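Local atomic coordinates of protein piwi (Drosophila melanogaster, PDB entry 6KR6), a protein that binds piRNAs of 24 to 30 nucleotides and, as an argonaute-family protein, directs the methylation and repression of transposable elements. Residues 445-451 with 478-484. Sequence-based numbering, arbitrary orientation.
With HG (mercury (II) ion), chain H.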
ATOM      1  N   TRP A 445      31.932   6.866 -23.116  1.00 93.99           N
ATOM      2  CA  TRP A 445      31.269   5.761 -22.433  1.00 90.73           C
ATOM      3  C   TRP A 445      31.829   4.454 -22.981  1.00 83.98           C
ATOM      4  O   TRP A 445      32.638   4.442 -23.913  1.00 88.89           O
ATOM      5  CB  TRP A 445      29.741   5.845 -22.571  1.00 87.80           C
ATOM      6  CG  TRP A 445      29.210   5.838 -23.977  1.00 90.05           C
ATOM      7  CD1 TRP A 445      29.529   6.706 -24.979  1.00 92.98           C
ATOM      8  CD2 TRP A 445      28.230   4.941 -24.523  1.00 96.49           C
ATOM      9  NE1 TRP A 445      28.828   6.396 -26.119  1.00 90.05           N
ATOM     10  CE2 TRP A 445      28.022   5.318 -25.865  1.00 93.47           C
ATOM     11  CE3 TRP A 445      27.518   3.852 -24.010  1.00 91.65           C
ATOM     12  CZ2 TRP A 445      27.134   4.645 -26.701  1.00 85.18           C
ATOM     13  CZ3 TRP A 445      26.634   3.186 -24.843  1.00 89.32           C
ATOM     14  CH2 TRP A 445      26.451   3.584 -26.173  1.00 90.08           C
ATOM     15  N   ALA A 446      31.403   3.346 -22.380  1.00 83.68           N
ATOM     16  CA  ALA A 446      31.904   2.030 -22.748  1.00 94.23           C
ATOM     17  C   ALA A 446      30.741   1.058 -22.872  1.00 93.24           C
ATOM     18  O   ALA A 446      29.664   1.268 -22.309  1.00 86.86           O
ATOM     19  CB  ALA A 446      32.919   1.507 -21.723  1.00 90.98           C
ATOM     20  N   VAL A 447      30.971  -0.015 -23.626  1.00 91.82           N
ATOM     21  CA  VAL A 447      29.994  -1.081 -23.800  1.00 91.50           C
ATOM     22  C   VAL A 447      30.707  -2.410 -23.597  1.00 94.70           C
ATOM     23  O   VAL A 447      31.656  -2.726 -24.327  1.00102.53           O
ATOM     24  CB  VAL A 447      29.320  -1.037 -25.179  1.00 90.86           C
ATOM     25  CG1 VAL A 447      28.560  -2.320 -25.423  1.00 94.66           C
ATOM     26  CG2 VAL A 447      28.384   0.155 -25.270  1.00 93.39           C
ATOM     27  N   ILE A 448      30.244  -3.182 -22.614  1.00 97.73           N
ATOM     28  CA  ILE A 448      30.809  -4.480 -22.266  1.00103.93           C
ATOM     29  C   ILE A 448      29.841  -5.561 -22.724  1.00110.41           C
ATOM     30  O   ILE A 448      28.652  -5.525 -22.382  1.00109.35           O
ATOM     31  CB  ILE A 448      31.079  -4.587 -20.756  1.00102.23           C
ATOM     32  CG1 ILE A 448      31.980  -3.439 -20.295  1.00105.01           C
ATOM     33  CG2 ILE A 448      31.701  -5.931 -20.415  1.00 99.31           C
ATOM     34  CD1 ILE A 448      32.263  -3.442 -18.812  1.00105.53           C
ATOM     35  N   ALA A 449      30.348  -6.521 -23.491  1.00113.83           N
ATOM     36  CA  ALA A 449      29.516  -7.573 -24.060  1.00111.78           C
ATOM     37  C   ALA A 449      30.399  -8.773 -24.365  1.00113.62           C
ATOM     38  O   ALA A 449      31.616  -8.627 -24.522  1.00116.87           O
ATOM     39  CB  ALA A 449      28.801  -7.086 -25.331  1.00112.49           C
ATOM     40  N   PRO A 450      29.824  -9.971 -24.444  1.00110.49           N
ATOM     41  CA  PRO A 450      30.618 -11.143 -24.824  1.00117.18           C
ATOM     42  C   PRO A 450      30.741 -11.270 -26.335  1.00121.41           C
ATOM     43  O   PRO A 450      29.971 -10.694 -27.105  1.00120.14           O
ATOM     44  CB  PRO A 450      29.836 -12.320 -24.227  1.00113.53           C
ATOM     45  CG  PRO A 450      28.448 -11.800 -23.956  1.00105.14           C
ATOM     46  CD  PRO A 450      28.413 -10.318 -24.210  1.00107.42           C
ATOM     47  N   GLN A 451      31.742 -12.054 -26.749  1.00123.11           N
ATOM     48  CA  GLN A 451      32.056 -12.179 -28.170  1.00119.07           C
ATOM     49  C   GLN A 451      30.910 -12.802 -28.956  1.00113.68           C
ATOM     50  O   GLN A 451      30.747 -12.516 -30.148  1.00100.87           O
ATOM     51  CB  GLN A 451      33.336 -12.999 -28.348  1.00116.83           C
ATOM     52  CG  GLN A 451      33.801 -13.134 -29.789  1.00123.49           C
ATOM     53  CD  GLN A 451      35.102 -13.900 -29.914  1.00135.17           C
ATOM     54  OE1 GLN A 451      35.794 -14.136 -28.924  1.00138.56           O
ATOM     55  NE2 GLN A 451      35.442 -14.293 -31.137  1.00125.32           N
ATOM     56  N   PRO A 478      31.188   4.206 -28.456  1.00 94.87           N
ATOM     57  CA  PRO A 478      31.701   3.868 -27.125  1.00103.23           C
ATOM     58  C   PRO A 478      32.978   3.040 -27.217  1.00104.27           C
ATOM     59  O   PRO A 478      33.479   2.733 -28.297  1.00 96.21           O
ATOM     60  CB  PRO A 478      30.554   3.057 -26.517  1.00 94.43           C
ATOM     61  CG  PRO A 478      29.928   2.391 -27.694  1.00 93.49           C
ATOM     62  CD  PRO A 478      30.034   3.372 -28.832  1.00 97.24           C
ATOM     63  N   GLN A 479      33.500   2.675 -26.046  1.00107.40           N
ATOM     64  CA  GLN A 479      34.670   1.813 -25.959  1.00106.66           C
ATOM     65  C   GLN A 479      34.241   0.353 -26.011  1.00110.55           C
ATOM     66  O   GLN A 479      33.413  -0.089 -25.208  1.00108.14           O
ATOM     67  CB  GLN A 479      35.464   2.080 -24.680  1.00108.11           C
ATOM     68  CG  GLN A 479      36.696   1.195 -24.545  1.00112.33           C
ATOM     69  CD  GLN A 479      37.470   1.445 -23.267  1.00123.20           C
ATOM     70  OE1 GLN A 479      37.042   2.218 -22.411  1.00127.53           O
ATOM     71  NE2 GLN A 479      38.618   0.792 -23.132  1.00129.89           N
ATOM     72  N   GLU A 480      34.815  -0.385 -26.954  1.00115.95           N
ATOM     73  CA  GLU A 480      34.520  -1.800 -27.122  1.00114.30           C
ATOM     74  C   GLU A 480      35.172  -2.603 -26.001  1.00108.12           C
ATOM     75  O   GLU A 480      36.394  -2.546 -25.821  1.00115.49           O
ATOM     76  CB  GLU A 480      35.025  -2.253 -28.493  1.00120.49           C
ATOM     77  CG  GLU A 480      34.830  -3.716 -28.830  1.00123.19           C
ATOM     78  CD  GLU A 480      35.304  -4.048 -30.236  1.00127.02           C
ATOM     79  OE1 GLU A 480      35.142  -3.197 -31.137  1.00118.77           O
ATOM     80  OE2 GLU A 480      35.847  -5.154 -30.442  1.00122.46           O
ATOM     81  N   PHE A 481      34.367  -3.352 -25.241  1.00102.20           N
ATOM     82  CA  PHE A 481      34.864  -4.221 -24.172  1.00112.46           C
ATOM     83  C   PHE A 481      34.250  -5.601 -24.391  1.00118.06           C
ATOM     84  O   PHE A 481      33.196  -5.927 -23.833  1.00114.57           O
ATOM     85  CB  PHE A 481      34.527  -3.656 -22.796  1.00109.75           C
ATOM     86  CG  PHE A 481      35.731  -3.226 -22.006  1.00116.85           C
ATOM     87  CD1 PHE A 481      36.330  -4.090 -21.107  1.00118.41           C
ATOM     88  CD2 PHE A 481      36.266  -1.957 -22.167  1.00114.25           C
ATOM     89  CE1 PHE A 481      37.440  -3.700 -20.378  1.00119.08           C
ATOM     90  CE2 PHE A 481      37.375  -1.561 -21.444  1.00114.02           C
ATOM     91  CZ  PHE A 481      37.963  -2.433 -20.549  1.00118.17           C
ATOM     92  N   ILE A 482      34.914  -6.409 -25.209  1.00121.80           N
ATOM     93  CA  ILE A 482      34.437  -7.736 -25.569  1.00120.54           C
ATOM     94  C   ILE A 482      35.108  -8.752 -24.657  1.00129.66           C
ATOM     95  O   ILE A 482      36.337  -8.896 -24.666  1.00134.67           O
ATOM     96  CB  ILE A 482      34.713  -8.050 -27.047  1.00120.66           C
ATOM     97  CG1 ILE A 482      34.013  -7.028 -27.943  1.00116.72           C
ATOM     98  CG2 ILE A 482      34.259  -9.456 -27.384  1.00126.16           C
ATOM     99  CD1 ILE A 482      32.539  -6.857 -27.647  1.00114.70           C
ATOM    100  N   ILE A 483      34.299  -9.445 -23.868  1.00124.66           N
ATOM    101  CA  ILE A 483      34.772 -10.513 -23.017  1.00125.46           C
ATOM    102  C   ILE A 483      34.487 -11.846 -23.699  1.00130.97           C
ATOM    103  O   ILE A 483      33.830 -11.915 -24.734  1.00128.14           O
ATOM    104  CB  ILE A 483      34.138 -10.450 -21.607  1.00120.20           C
ATOM    105  CG1 ILE A 483      32.612 -10.479 -21.705  1.00114.33           C
ATOM    106  CG2 ILE A 483      34.602  -9.202 -20.872  1.00123.92           C
ATOM    107  CD1 ILE A 483      31.911 -10.379 -20.367  1.00113.38           C
ATOM    108  N   TYR A 484      34.996 -12.927 -23.109  1.00132.35           N
ATOM    109  CA  TYR A 484      34.864 -14.265 -23.673  1.00127.62           C
ATOM    110  C   TYR A 484      33.704 -15.034 -23.048  1.00122.53           C
ATOM    111  O   TYR A 484      32.789 -15.466 -23.754  1.00122.48           O
ATOM    112  CB  TYR A 484      36.184 -15.028 -23.497  1.00133.47           C
ATOM    113  CG  TYR A 484      37.374 -14.295 -24.071  1.00145.11           C
ATOM    114  CD1 TYR A 484      37.282 -13.638 -25.292  1.00143.91           C
ATOM    115  CD2 TYR A 484      38.581 -14.239 -23.385  1.00143.93           C
ATOM    116  CE1 TYR A 484      38.363 -12.958 -25.821  1.00143.24           C
ATOM    117  CE2 TYR A 484      39.668 -13.559 -23.906  1.00139.10           C
ATOM    118  CZ  TYR A 484      39.553 -12.922 -25.125  1.00146.12           C
ATOM    119  OH  TYR A 484      40.630 -12.245 -25.648  1.00162.14           O
TER
HETATM  120 HG    HG H 906      35.484   3.082 -20.329  0.70117.24          HG
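With chi1 at 59°, Trp-445 tucks CG between its own backbone N and carbonyl carbon, which lays the indole beside the ring of Pro-478. Pro-478 CB sits over the middle of one indole face, 3.6 Å from the centroid of the five-membered ring, a CH-pi contact. The same proline also touches Val-447, whose CG2 meets Pro-478 CG at 3.6 Å. On the sheet face opposite Val-447 and Ala-449, shared with Ala-446, Ile-448 and Pro-450, Gln-479 has CG anti to its backbone N (chi1 180°) and runs out extended, and its OE1 binds the mercury ion at 2.7 Å; Cys-498 and Ser-501 complete the site. Further along that side, Ile-448 and Phe-481 run side by side, Ile-448 CG1 packing on Phe-481 CB at 3.6 Å, and Pro-450 lies next to Ile-483.

Within the sheet the backbones pair in parallel register, Ala-446 with Gln-479 through Pro-450 with Ile-483. Six N-H to O=C bonds alternate in direction, from Gln-479 N to Trp-445 O at 2.9 Å to Gln-451 N bonding Ile-483 O, also 2.9 Å. This is the strand pairing of a right-handed beta-alpha-beta crossover through helix 454-471, consistent with the Rossmann-like MID domain of argonaute proteins. That helix packs on Trp-445, Val-447, Ala-449 and Pro-478, while the indole NE1 hydrogen-bonds to Arg-476 O. Helix 488-499 meets Ala-446, Ile-448, Pro-450 and Phe-481 on the other face. Strand 479-483 forms one margin of the four-stranded parallel sheet within this chain, and strand 446-450 is inside it, bonded on its far side to strand 506-510.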